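Local coordinates for pyrroline-5-carboxylate reductase catalytic N-terminal domain-containing protein (Sinorhizobium meliloti, PDB 4HUJ) that is of unknown function but probably binds a dinucleotide cofactor of the NAD(P) type and acts as an oxidoreductase, at residues Ser102-Gln107 with Pro140-Val145; Ala37-Phe42 with Asp65-Ser70; Gly165-Phe170 with Ala214-Lys219; Val89-Ile94 with Ser113-Phe118. All coordinates share one frame; numbering follows the deposited sequence.

Interaction 1 (Ser102-Gln107 with Pro140-Val145); sequences SDWGGQ and PGAKVV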
loop_
_atom_site.group_PDB
_atom_site.type_symbol
_atom_site.label_atom_id
_atom_site.label_comp_id
_atom_site.label_asym_id
_atom_site.label_seq_id
_atom_site.Cartn_x
_atom_site.Cartn_y
_atom_site.Cartn_z
ATOM N N SER A 102 -11.023 -4.645 15.401
ATOM C CA SER A 102 -10.499 -5.437 16.514
ATOM C C SER A 102 -9.847 -6.752 16.075
ATOM O O SER A 102 -8.791 -7.129 16.597
ATOM C CB SER A 102 -11.588 -5.683 17.569
ATOM O OG SER A 102 -12.777 -6.187 16.983
ATOM N N ASP A 103 -10.466 -7.446 15.121
ATOM C CA ASP A 103 -9.895 -8.690 14.605
ATOM C C ASP A 103 -9.604 -8.599 13.109
ATOM O O ASP A 103 -10.496 -8.365 12.291
ATOM C CB ASP A 103 -10.783 -9.900 14.929
ATOM C CG ASP A 103 -10.003 -11.216 14.962
ATOM O OD1 ASP A 103 -9.068 -11.401 14.150
ATOM O OD2 ASP A 103 -10.326 -12.075 15.809
ATOM N N TRP A 104 -8.331 -8.782 12.771
ATOM C CA TRP A 104 -7.862 -8.678 11.397
ATOM C C TRP A 104 -7.647 -10.045 10.751
ATOM O O TRP A 104 -7.070 -10.144 9.666
ATOM C CB TRP A 104 -6.567 -7.872 11.361
ATOM C CG TRP A 104 -6.759 -6.401 11.547
ATOM C CD1 TRP A 104 -6.710 -5.706 12.723
ATOM C CD2 TRP A 104 -7.013 -5.439 10.521
ATOM N NE1 TRP A 104 -6.926 -4.369 12.492
ATOM C CE2 TRP A 104 -7.115 -4.176 11.148
ATOM C CE3 TRP A 104 -7.167 -5.519 9.129
ATOM C CZ2 TRP A 104 -7.363 -3.002 10.433
ATOM C CZ3 TRP A 104 -7.416 -4.351 8.417
ATOM C CH2 TRP A 104 -7.512 -3.109 9.072
ATOM N N GLY A 105 -8.116 -11.096 11.421
ATOM C CA GLY A 105 -7.991 -12.461 10.910
ATOM C C GLY A 105 -8.441 -12.618 9.470
ATOM O O GLY A 105 -9.507 -12.127 9.081
ATOM N N GLY A 106 -7.608 -13.280 8.671
ATOM C CA GLY A 106 -7.919 -13.553 7.271
ATOM C C GLY A 106 -7.639 -12.403 6.317
ATOM O O GLY A 106 -7.867 -12.517 5.109
ATOM N N GLN A 107 -7.147 -11.292 6.855
ATOM C CA GLN A 107 -6.875 -10.115 6.035
ATOM C C GLN A 107 -5.382 -9.884 5.865
ATOM O O GLN A 107 -4.578 -10.282 6.712
ATOM C CB GLN A 107 -7.515 -8.863 6.641
ATOM C CG GLN A 107 -9.028 -8.919 6.759
ATOM C CD GLN A 107 -9.599 -7.642 7.340
ATOM O OE1 GLN A 107 -9.748 -6.637 6.639
ATOM N NE2 GLN A 107 -9.923 -7.673 8.623
ATOM N N PRO A 140 -3.152 -6.896 14.959
ATOM C CA PRO A 140 -2.976 -8.308 15.313
ATOM C C PRO A 140 -3.942 -9.194 14.534
ATOM O O PRO A 140 -5.107 -8.830 14.337
ATOM C CB PRO A 140 -3.306 -8.339 16.812
ATOM C CG PRO A 140 -4.209 -7.173 17.018
ATOM C CD PRO A 140 -3.672 -6.116 16.098
ATOM N N GLY A 141 -3.449 -10.336 14.069
ATOM C CA GLY A 141 -4.257 -11.220 13.251
ATOM C C GLY A 141 -4.043 -11.009 11.764
ATOM O O GLY A 141 -4.238 -11.932 10.979
ATOM N N ALA A 142 -3.643 -9.797 11.372
ATOM C CA ALA A 142 -3.391 -9.493 9.964
ATOM C C ALA A 142 -2.040 -10.036 9.523
ATOM O O ALA A 142 -1.093 -10.082 10.311
ATOM C CB ALA A 142 -3.448 -7.990 9.718
ATOM N N LYS A 143 -1.962 -10.462 8.267
ATOM C CA LYS A 143 -0.679 -10.759 7.643
ATOM C C LYS A 143 -0.216 -9.473 6.952
ATOM O O LYS A 143 -0.897 -8.962 6.065
ATOM C CB LYS A 143 -0.804 -11.920 6.656
ATOM C CG LYS A 143 -0.970 -13.288 7.332
ATOM C CD LYS A 143 -1.215 -14.402 6.317
ATOM C CE LYS A 143 -1.474 -15.717 7.036
ATOM N NZ LYS A 143 -1.884 -16.825 6.114
ATOM N N VAL A 144 0.920 -8.938 7.393
ATOM C CA VAL A 144 1.404 -7.642 6.906
ATOM C C VAL A 144 2.464 -7.807 5.821
ATOM O O VAL A 144 3.381 -8.617 5.955
ATOM C CB VAL A 144 1.944 -6.758 8.065
ATOM C CG1 VAL A 144 2.558 -5.447 7.539
ATOM C CG2 VAL A 144 0.822 -6.452 9.061
ATOM N N VAL A 145 2.306 -7.048 4.738
ATOM C CA VAL A 145 3.301 -6.979 3.664
ATOM C C VAL A 145 3.755 -5.527 3.567
ATOM O O VAL A 145 2.923 -4.626 3.586
ATOM C CB VAL A 145 2.704 -7.434 2.311
ATOM C CG1 VAL A 145 3.707 -7.246 1.160
ATOM C CG2 VAL A 145 2.249 -8.880 2.381
#

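Interaction 2 (Ala37-Phe42 with Asp65-Ser70); sequences ALAERF and DRFGAS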
loop_
_atom_site.group_PDB
_atom_site.type_symbol
_atom_site.label_atom_id
_atom_site.label_comp_id
_atom_site.label_asym_id
_atom_site.label_seq_id
_atom_site.Cartn_x
_atom_site.Cartn_y
_atom_site.Cartn_z
ATOM N N ALA A 37 -2.294 8.113 -6.913
ATOM C CA ALA A 37 -1.407 7.285 -7.747
ATOM C C ALA A 37 -1.869 5.830 -7.794
ATOM O O ALA A 37 -1.907 5.201 -8.862
ATOM C CB ALA A 37 0.033 7.360 -7.239
ATOM N N LEU A 38 -2.206 5.297 -6.627
ATOM C CA LEU A 38 -2.728 3.941 -6.527
ATOM C C LEU A 38 -4.055 3.807 -7.271
ATOM O O LEU A 38 -4.242 2.863 -8.027
ATOM C CB LEU A 38 -2.869 3.519 -5.062
ATOM C CG LEU A 38 -1.552 3.153 -4.370
ATOM C CD1 LEU A 38 -1.747 3.075 -2.859
ATOM C CD2 LEU A 38 -0.989 1.836 -4.936
ATOM N N ALA A 39 -4.964 4.759 -7.067
ATOM C CA ALA A 39 -6.245 4.753 -7.781
ATOM C C ALA A 39 -6.024 4.737 -9.297
ATOM O O ALA A 39 -6.691 3.987 -10.016
ATOM C CB ALA A 39 -7.096 5.949 -7.367
ATOM N N GLU A 40 -5.072 5.543 -9.768
ATOM C CA GLU A 40 -4.744 5.618 -11.197
ATOM C C GLU A 40 -4.242 4.284 -11.734
ATOM O O GLU A 40 -4.613 3.860 -12.836
ATOM C CB GLU A 40 -3.715 6.722 -11.461
ATOM C CG GLU A 40 -3.356 6.911 -12.952
ATOM C CD GLU A 40 -2.630 8.217 -13.241
ATOM O OE1 GLU A 40 -2.421 9.021 -12.300
ATOM O OE2 GLU A 40 -2.272 8.439 -14.422
ATOM N N ARG A 41 -3.403 3.617 -10.950
ATOM C CA ARG A 41 -2.860 2.334 -11.371
ATOM C C ARG A 41 -3.913 1.227 -11.385
ATOM O O ARG A 41 -3.920 0.401 -12.291
ATOM C CB ARG A 41 -1.657 1.945 -10.510
ATOM C CG ARG A 41 -0.422 2.800 -10.767
ATOM C CD ARG A 41 0.034 2.652 -12.216
ATOM N NE ARG A 41 -0.244 3.824 -13.047
ATOM C CZ ARG A 41 -0.603 3.778 -14.330
ATOM N NH1 ARG A 41 -0.811 2.612 -14.935
ATOM N NH2 ARG A 41 -0.794 4.909 -15.003
ATOM N N PHE A 42 -4.791 1.213 -10.384
ATOM C CA PHE A 42 -5.890 0.242 -10.340
ATOM C C PHE A 42 -6.820 0.425 -11.547
ATOM O O PHE A 42 -7.215 -0.552 -12.201
ATOM C CB PHE A 42 -6.662 0.355 -9.021
ATOM C CG PHE A 42 -6.088 -0.480 -7.902
ATOM C CD1 PHE A 42 -6.646 -1.713 -7.582
ATOM C CD2 PHE A 42 -4.987 -0.036 -7.173
ATOM C CE1 PHE A 42 -6.124 -2.493 -6.544
ATOM C CE2 PHE A 42 -4.453 -0.803 -6.142
ATOM C CZ PHE A 42 -5.023 -2.033 -5.820
ATOM N N ASP A 65 -13.885 11.623 -9.439
ATOM C CA ASP A 65 -14.050 12.286 -10.737
ATOM C C ASP A 65 -13.153 11.702 -11.834
ATOM O O ASP A 65 -13.591 11.541 -12.976
ATOM C CB ASP A 65 -13.817 13.799 -10.612
ATOM C CG ASP A 65 -14.898 14.503 -9.791
ATOM O OD1 ASP A 65 -15.880 13.848 -9.363
ATOM O OD2 ASP A 65 -14.756 15.726 -9.568
ATOM N N ARG A 66 -11.908 11.379 -11.483
ATOM C CA ARG A 66 -10.940 10.863 -12.452
ATOM C C ARG A 66 -11.007 9.342 -12.639
ATOM O O ARG A 66 -10.841 8.851 -13.756
ATOM C CB ARG A 66 -9.511 11.278 -12.071
ATOM C CG ARG A 66 -9.247 12.782 -12.090
ATOM C CD ARG A 66 -7.842 13.110 -11.586
ATOM N NE ARG A 66 -6.807 12.773 -12.564
ATOM C CZ ARG A 66 -5.546 12.463 -12.262
ATOM N NH1 ARG A 66 -5.142 12.429 -10.997
ATOM N NH2 ARG A 66 -4.686 12.173 -13.232
ATOM N N PHE A 67 -11.249 8.605 -11.554
ATOM C CA PHE A 67 -11.080 7.144 -11.561
ATOM C C PHE A 67 -12.292 6.334 -11.081
ATOM O O PHE A 67 -12.171 5.137 -10.801
ATOM C CB PHE A 67 -9.838 6.762 -10.740
ATOM C CG PHE A 67 -8.599 7.528 -11.120
ATOM C CD1 PHE A 67 -8.050 7.408 -12.396
ATOM C CD2 PHE A 67 -7.984 8.374 -10.202
ATOM C CE1 PHE A 67 -6.908 8.123 -12.753
ATOM C CE2 PHE A 67 -6.840 9.089 -10.548
ATOM C CZ PHE A 67 -6.304 8.964 -11.828
ATOM N N GLY A 68 -13.456 6.976 -11.017
ATOM C CA GLY A 68 -14.672 6.356 -10.479
ATOM C C GLY A 68 -15.168 5.106 -11.188
ATOM O O GLY A 68 -15.986 4.364 -10.643
ATOM N N ALA A 69 -14.667 4.870 -12.399
ATOM C CA ALA A 69 -15.035 3.689 -13.179
ATOM C C ALA A 69 -14.428 2.408 -12.612
ATOM O O ALA A 69 -14.908 1.309 -12.893
ATOM C CB ALA A 69 -14.635 3.870 -14.644
ATOM N N SER A 70 -13.376 2.550 -11.809
ATOM C CA SER A 70 -12.682 1.388 -11.263
ATOM C C SER A 70 -12.420 1.505 -9.764
ATOM O O SER A 70 -12.141 0.503 -9.097
ATOM C CB SER A 70 -11.380 1.143 -12.028
ATOM O OG SER A 70 -10.719 -0.016 -11.552
#

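Interaction 3 (Gly165-Phe170 with Ala214-Lys219); sequences GSRVLF and ALNLLK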
loop_
_atom_site.group_PDB
_atom_site.type_symbol
_atom_site.label_atom_id
_atom_site.label_comp_id
_atom_site.label_asym_id
_atom_site.label_seq_id
_atom_site.Cartn_x
_atom_site.Cartn_y
_atom_site.Cartn_z
ATOM N N GLY A 165 11.113 -2.717 -20.261
ATOM C CA GLY A 165 11.092 -3.017 -18.834
ATOM C C GLY A 165 9.873 -2.512 -18.088
ATOM O O GLY A 165 9.211 -1.559 -18.513
ATOM N N SER A 166 9.588 -3.162 -16.966
ATOM C CA SER A 166 8.499 -2.764 -16.082
ATOM C C SER A 166 9.066 -2.189 -14.793
ATOM O O SER A 166 10.041 -2.715 -14.256
ATOM C CB SER A 166 7.596 -3.956 -15.767
ATOM O OG SER A 166 6.978 -4.438 -16.951
ATOM N N ARG A 167 8.443 -1.116 -14.314
ATOM C CA ARG A 167 8.848 -0.451 -13.077
ATOM C C ARG A 167 8.853 -1.434 -11.905
ATOM O O ARG A 167 7.891 -2.172 -11.696
ATOM C CB ARG A 167 7.919 0.736 -12.789
ATOM C CG ARG A 167 8.287 1.582 -11.559
ATOM C CD ARG A 167 9.685 2.205 -11.694
ATOM N NE ARG A 167 9.760 3.200 -12.771
ATOM C CZ ARG A 167 10.868 3.485 -13.461
ATOM N NH1 ARG A 167 12.007 2.843 -13.219
ATOM N NH2 ARG A 167 10.838 4.414 -14.410
ATOM N N VAL A 168 9.942 -1.425 -11.137
ATOM C CA VAL A 168 10.118 -2.368 -10.039
ATOM C C VAL A 168 9.491 -1.859 -8.749
ATOM O O VAL A 168 9.726 -0.713 -8.339
ATOM C CB VAL A 168 11.617 -2.683 -9.793
ATOM C CG1 VAL A 168 11.816 -3.500 -8.507
ATOM C CG2 VAL A 168 12.199 -3.420 -10.990
ATOM N N LEU A 169 8.700 -2.728 -8.125
ATOM C CA LEU A 169 8.215 -2.508 -6.765
ATOM C C LEU A 169 8.739 -3.613 -5.866
ATOM O O LEU A 169 8.355 -4.781 -6.003
ATOM C CB LEU A 169 6.682 -2.456 -6.713
ATOM C CG LEU A 169 6.023 -1.134 -7.114
ATOM C CD1 LEU A 169 4.508 -1.281 -7.145
ATOM C CD2 LEU A 169 6.426 0.006 -6.179
ATOM N N PHE A 170 9.637 -3.250 -4.957
ATOM C CA PHE A 170 10.088 -4.177 -3.922
ATOM C C PHE A 170 8.991 -4.420 -2.881
ATOM O O PHE A 170 8.194 -3.530 -2.574
ATOM C CB PHE A 170 11.368 -3.658 -3.247
ATOM C CG PHE A 170 12.546 -3.574 -4.174
ATOM C CD1 PHE A 170 13.220 -4.730 -4.568
ATOM C CD2 PHE A 170 12.971 -2.343 -4.677
ATOM C CE1 PHE A 170 14.310 -4.663 -5.439
ATOM C CE2 PHE A 170 14.064 -2.260 -5.551
ATOM C CZ PHE A 170 14.738 -3.422 -5.928
ATOM N N ALA A 214 13.190 5.152 -3.134
ATOM C CA ALA A 214 13.300 6.219 -4.132
ATOM C C ALA A 214 14.256 5.861 -5.264
ATOM O O ALA A 214 14.811 6.740 -5.931
ATOM C CB ALA A 214 13.678 7.552 -3.475
ATOM N N LEU A 215 14.441 4.563 -5.478
ATOM C CA LEU A 215 15.314 4.078 -6.532
ATOM C C LEU A 215 14.447 3.578 -7.680
ATOM O O LEU A 215 13.647 2.654 -7.504
ATOM C CB LEU A 215 16.228 2.969 -5.997
ATOM C CG LEU A 215 17.283 2.362 -6.931
ATOM C CD1 LEU A 215 18.378 3.373 -7.258
ATOM C CD2 LEU A 215 17.886 1.127 -6.273
ATOM N N ASN A 216 14.587 4.212 -8.844
ATOM C CA ASN A 216 13.813 3.824 -10.018
ATOM C C ASN A 216 14.533 2.770 -10.845
ATOM O O ASN A 216 15.560 3.051 -11.482
ATOM C CB ASN A 216 13.489 5.040 -10.891
ATOM C CG ASN A 216 12.666 6.083 -10.167
ATOM O OD1 ASN A 216 11.933 5.777 -9.227
ATOM N ND2 ASN A 216 12.774 7.333 -10.617
ATOM N N LEU A 217 13.992 1.556 -10.816
ATOM C CA LEU A 217 14.526 0.446 -11.592
ATOM C C LEU A 217 13.469 -0.172 -12.497
ATOM O O LEU A 217 12.265 -0.049 -12.243
ATOM C CB LEU A 217 15.095 -0.632 -10.665
ATOM C CG LEU A 217 16.138 -0.223 -9.623
ATOM C CD1 LEU A 217 16.471 -1.431 -8.759
ATOM C CD2 LEU A 217 17.392 0.340 -10.294
ATOM N N LEU A 218 13.941 -0.844 -13.546
ATOM C CA LEU A 218 13.083 -1.606 -14.448
ATOM C C LEU A 218 13.523 -3.060 -14.480
ATOM O O LEU A 218 14.712 -3.358 -14.329
ATOM C CB LEU A 218 13.168 -1.050 -15.876
ATOM C CG LEU A 218 12.791 0.410 -16.115
ATOM C CD1 LEU A 218 13.189 0.777 -17.539
ATOM C CD2 LEU A 218 11.298 0.642 -15.882
ATOM N N LYS A 219 12.567 -3.962 -14.672
ATOM C CA LYS A 219 12.890 -5.365 -14.928
ATOM C C LYS A 219 12.624 -5.607 -16.406
ATOM O O LYS A 219 11.481 -5.475 -16.857
ATOM C CB LYS A 219 12.050 -6.311 -14.063
ATOM C CG LYS A 219 12.481 -7.778 -14.169
ATOM C CD LYS A 219 11.588 -8.718 -13.364
ATOM C CE LYS A 219 12.138 -10.147 -13.408
ATOM N NZ LYS A 219 11.246 -11.111 -12.700
HETATM O O HOH W 1 11.820 0.968 -9.055
#

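Interaction 4 (Val89-Ile94 with Ser113-Phe118); sequences VPYDSI and SNAIDF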
loop_
_atom_site.group_PDB
_atom_site.type_symbol
_atom_site.label_atom_id
_atom_site.label_comp_id
_atom_site.label_asym_id
_atom_site.label_seq_id
_atom_site.Cartn_x
_atom_site.Cartn_y
_atom_site.Cartn_z
ATOM N N VAL A 89 -1.478 6.112 3.979
ATOM C CA VAL A 89 -1.720 7.318 4.765
ATOM C C VAL A 89 -0.427 7.629 5.505
ATOM O O VAL A 89 0.476 6.785 5.538
ATOM C CB VAL A 89 -2.876 7.123 5.785
ATOM C CG1 VAL A 89 -4.238 7.133 5.071
ATOM C CG2 VAL A 89 -2.675 5.852 6.619
ATOM N N PRO A 90 -0.318 8.837 6.093
ATOM C CA PRO A 90 0.898 9.144 6.853
ATOM C C PRO A 90 1.109 8.147 7.987
ATOM O O PRO A 90 0.146 7.661 8.580
ATOM C CB PRO A 90 0.618 10.550 7.397
ATOM C CG PRO A 90 -0.303 11.153 6.370
ATOM C CD PRO A 90 -1.214 10.008 5.999
ATOM N N TYR A 91 2.367 7.834 8.269
ATOM C CA TYR A 91 2.710 6.888 9.327
ATOM C C TYR A 91 1.994 7.199 10.652
ATOM O O TYR A 91 1.453 6.298 11.308
ATOM C CB TYR A 91 4.236 6.851 9.505
ATOM C CG TYR A 91 4.709 5.927 10.596
ATOM C CD1 TYR A 91 4.748 4.544 10.403
ATOM C CD2 TYR A 91 5.114 6.435 11.824
ATOM C CE1 TYR A 91 5.182 3.696 11.411
ATOM C CE2 TYR A 91 5.548 5.597 12.842
ATOM C CZ TYR A 91 5.578 4.231 12.632
ATOM O OH TYR A 91 6.020 3.404 13.647
ATOM N N ASP A 92 1.976 8.475 11.029
ATOM C CA ASP A 92 1.327 8.911 12.269
ATOM C C ASP A 92 -0.204 8.782 12.275
ATOM O O ASP A 92 -0.828 8.856 13.344
ATOM C CB ASP A 92 1.725 10.348 12.593
ATOM C CG ASP A 92 3.140 10.453 13.113
ATOM O OD1 ASP A 92 3.508 9.673 14.016
ATOM O OD2 ASP A 92 3.875 11.329 12.628
ATOM N N SER A 93 -0.797 8.603 11.095
ATOM C CA SER A 93 -2.247 8.443 10.958
ATOM C C SER A 93 -2.708 7.002 11.168
ATOM O O SER A 93 -3.900 6.754 11.383
ATOM C CB SER A 93 -2.715 8.908 9.572
ATOM O OG SER A 93 -2.573 10.307 9.418
ATOM N N ILE A 94 -1.775 6.055 11.095
ATOM C CA ILE A 94 -2.138 4.635 11.065
ATOM C C ILE A 94 -2.876 4.169 12.324
ATOM O O ILE A 94 -3.962 3.593 12.219
ATOM C CB ILE A 94 -0.919 3.724 10.742
ATOM C CG1 ILE A 94 -0.451 3.973 9.305
ATOM C CG2 ILE A 94 -1.280 2.254 10.907
ATOM C CD1 ILE A 94 0.847 3.229 8.918
ATOM N N SER A 113 3.574 3.012 4.242
ATOM C CA SER A 113 4.000 4.239 4.925
ATOM C C SER A 113 5.504 4.277 5.176
ATOM O O SER A 113 6.155 3.235 5.262
ATOM C CB SER A 113 3.268 4.391 6.265
ATOM O OG SER A 113 3.822 3.529 7.259
ATOM N N ASN A 114 6.033 5.491 5.320
ATOM C CA ASN A 114 7.413 5.702 5.752
ATOM C C ASN A 114 7.426 6.550 7.013
ATOM O O ASN A 114 6.759 7.587 7.064
ATOM C CB ASN A 114 8.210 6.398 4.655
ATOM C CG ASN A 114 8.363 5.539 3.418
ATOM O OD1 ASN A 114 7.938 5.926 2.320
ATOM N ND2 ASN A 114 8.946 4.366 3.587
ATOM N N ALA A 115 8.169 6.106 8.027
ATOM C CA ALA A 115 8.255 6.839 9.284
ATOM C C ALA A 115 9.340 7.898 9.164
ATOM O O ALA A 115 10.533 7.603 9.257
ATOM C CB ALA A 115 8.524 5.892 10.450
ATOM N N ILE A 116 8.904 9.132 8.920
ATOM C CA ILE A 116 9.795 10.248 8.601
ATOM C C ILE A 116 9.525 11.375 9.590
ATOM O O ILE A 116 8.367 11.661 9.895
ATOM C CB ILE A 116 9.521 10.778 7.173
ATOM C CG1 ILE A 116 9.608 9.651 6.134
ATOM C CG2 ILE A 116 10.497 11.909 6.813
ATOM C CD1 ILE A 116 9.049 10.035 4.765
ATOM N N ASP A 117 10.586 12.019 10.080
ATOM C CA ASP A 117 10.435 13.146 11.006
ATOM C C ASP A 117 10.358 14.481 10.282
ATOM O O ASP A 117 11.037 14.687 9.282
ATOM C CB ASP A 117 11.595 13.193 12.002
ATOM C CG ASP A 117 11.481 12.144 13.089
ATOM O OD1 ASP A 117 10.456 11.429 13.140
ATOM O OD2 ASP A 117 12.426 12.037 13.901
ATOM N N PHE A 118 9.532 15.375 10.823
ATOM C CA PHE A 118 9.354 16.744 10.346
ATOM C C PHE A 118 10.031 17.661 11.360
ATOM O O PHE A 118 9.879 17.442 12.564
ATOM C CB PHE A 118 7.852 17.039 10.302
ATOM C CG PHE A 118 7.490 18.394 9.747
ATOM C CD1 PHE A 118 7.525 19.528 10.556
ATOM C CD2 PHE A 118 7.074 18.525 8.426
ATOM C CE1 PHE A 118 7.184 20.780 10.047
ATOM C CE2 PHE A 118 6.715 19.777 7.906
ATOM C CZ PHE A 118 6.768 20.902 8.722
HETATM O O HOH W 2 4.540 9.275 6.822
#

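Interaction 1 (Ser102-Gln107 with Pro140-Val145)
The backbones of W104–G105 and G141–A142 run close together, W104 and A142 being 4.8 Å apart at their CA atoms, and K143 N then donates to Q107 O over 3.0 Å, nearly straight at 165° and in the carbonyl plane. Between these points, W104 to Q107 form a type II beta turn, closed by Q107 N bonding to W104 O. G106 suits its third position because its phi of 82° favours glycine. An Asx turn overlaps its start: D103 OD1 accepts from G105 N at 2.9 Å. The loop thus delivers the chain into strand 108-111, and the K143–Q107 bond opens the parallel pairing with strand 143-147 in the Rossmann-type sheet, where K143 and V145 bond on to V109. W104 touches mainly through its CB, which lies 3.5 Å from A142 CB and as far from P140 O. With CG set anti to the carbonyl carbon (chi1 -75°), the indole leads away to L80, V109 and V139, its edge facing P140 O. The backbone angles at G141 call for glycine: a CB would jam against P140 O and sit tight on G105 N. The extended K143 carries its amine off to a salt bridge with D177.

Interaction 2 (Ala37-Phe42 with Asp65-Ser70)
F67 lays one face of its ring against the backbone of helix 32-44 at A39 and E40, the CA of E40 standing 3.8 Å from the ring centroid and 17° off the normal, a CH-pi contact over the face. Its own neighbour R66 puts CB over the opposite face, so the ring is held between two layers. A phenylalanine fits here because it is flat and apolar: one ring reaches the helix surface without having to place any polar group there.

E40 CB packs on F67 CZ at 3.4 Å, and the extended chain, with CG anti to the backbone N (chi1 -178°), then takes the carboxylate on past that edge. E40 OE1 faces R66 NH2 only across 4.0 Å, a long salt bridge with the two planes turned 77° apart, and OE2 has a second, also long, partner in R41 NH2. A39 adds a methyl, its CB meeting F67 CD2 at 3.8 Å; so short a side chain lets the ring come down close to the helix backbone. Replacing F67 with an alanine would probably open a gap between helices 32-44 and 61-67 and leave the E40 CA-H without its aromatic face.

With no hydrogen bond across it, the joint between these two Rossmann-domain helices depends mainly on shape and apolar contact, and the loosely paired charges at its margin are likely to add only modest attraction.

Interaction 3 (Gly165-Phe170 with Ala214-Lys219)
R167 slides its guanidinium between two apolar groups of segment 214-219: CD2 of L218 lies 3.5 Å above one face, toward the rim, and CB of N216 is over the other. Bends at chi2 and chi3 fold the side chain over the backbone of N216 and L217, and at the guanidinium's edge R167 NH1 donates a weak hydrogen bond to L217 O at 3.1 Å. An arginine suits this place because its long arm and flat end can be packed on both faces while an N-H still reaches a backbone oxygen.

The backbone beneath is a short antiparallel ladder. S166 and K219 are a hydrogen-bonded pair, K219 N giving to S166 O at 2.8 Å and S166 N to K219 O, whereas R167 and L218 form the non-hydrogen-bonded pair that follows. Strand 218-219, close to the C-terminus, thereby adds itself to strand 166-173, which on its other side runs parallel to strand 192-195. G165 enters the ladder with backbone angles that call for glycine, and a CB here would clash with L218 CB.

Beyond the ladder, V168 N also bonds to L217 O, at 2.9 Å with the donor above the carbonyl plane, so that oxygen receives two N-H groups, R167's weakly. The branched V168 sets CG2 4.0 Å from L217 CB. F170 turns its ring edge toward L217, CZ meeting CD1 at 3.9 Å, while its face takes CG1 of V168. Where the two segments diverge, a water accepts from L217 N at 2.9 Å and lies within hydrogen-bonding distance of V168 O and L215 O.

Interaction 4 (Val89-Ile94 with Ser113-Phe118)
In this Rossmann-type domain the loops leaving the parallel strands 84-88 and 108-111 meet at the C-terminal ends of the strands, Y91 of one lying against S113 and A115 of the other. Such loop ends border the dinucleotide site in related folds, and V89 touches residues of what looks like a GxGxxG motif, consistent with a nearby cofactor pocket. Y91 sends its ring out with CG anti to the backbone N (chi1 179°), so that A115 CB sits squarely over one face, 3.7 Å from the centroid and 9° off the normal, a CH-pi contact. A side chain no larger than a methyl suits a position directly over the ring. S113 approaches the same ring at its edge, in plane, with OG 3.4 Å from CD1, and I94 CD1 comes equally near that oxygen, which hydrogen-bonds to D111. Y91 also packs on I134 and V135 of helix 131-138. With an alanine in place of Y91, the methyl of A115 would probably lose the ring it lies over, and a gap would open beside that helix. No direct hydrogen bond crosses the contact; instead one water accepts from Y91 N at 3.0 Å and donates to N114 O at 2.8 Å.

In the fold
Interactions 1 and 3 reach the same sheet, through its neighbouring strands 143-147 and 166-173, but on opposite sides of the chain's centre, with centres 28 Å apart. Both rely on backbone hydrogen bonds: interaction 1 at the surface, where a turn starts a parallel pairing, and interaction 3, partly buried, where a terminal strand pairs antiparallel. Interactions 2 and 4 have no direct hydrogen bond between their segments and each is built on an aromatic face: the partly buried interaction 2 joins two helices with loose charges beside the ring, while the buried interaction 4 joins two loops by a methyl on the ring and a bridging water. Along the sequence interactions 1 and 4 interleave, since both involve chain flanking strand 108-111.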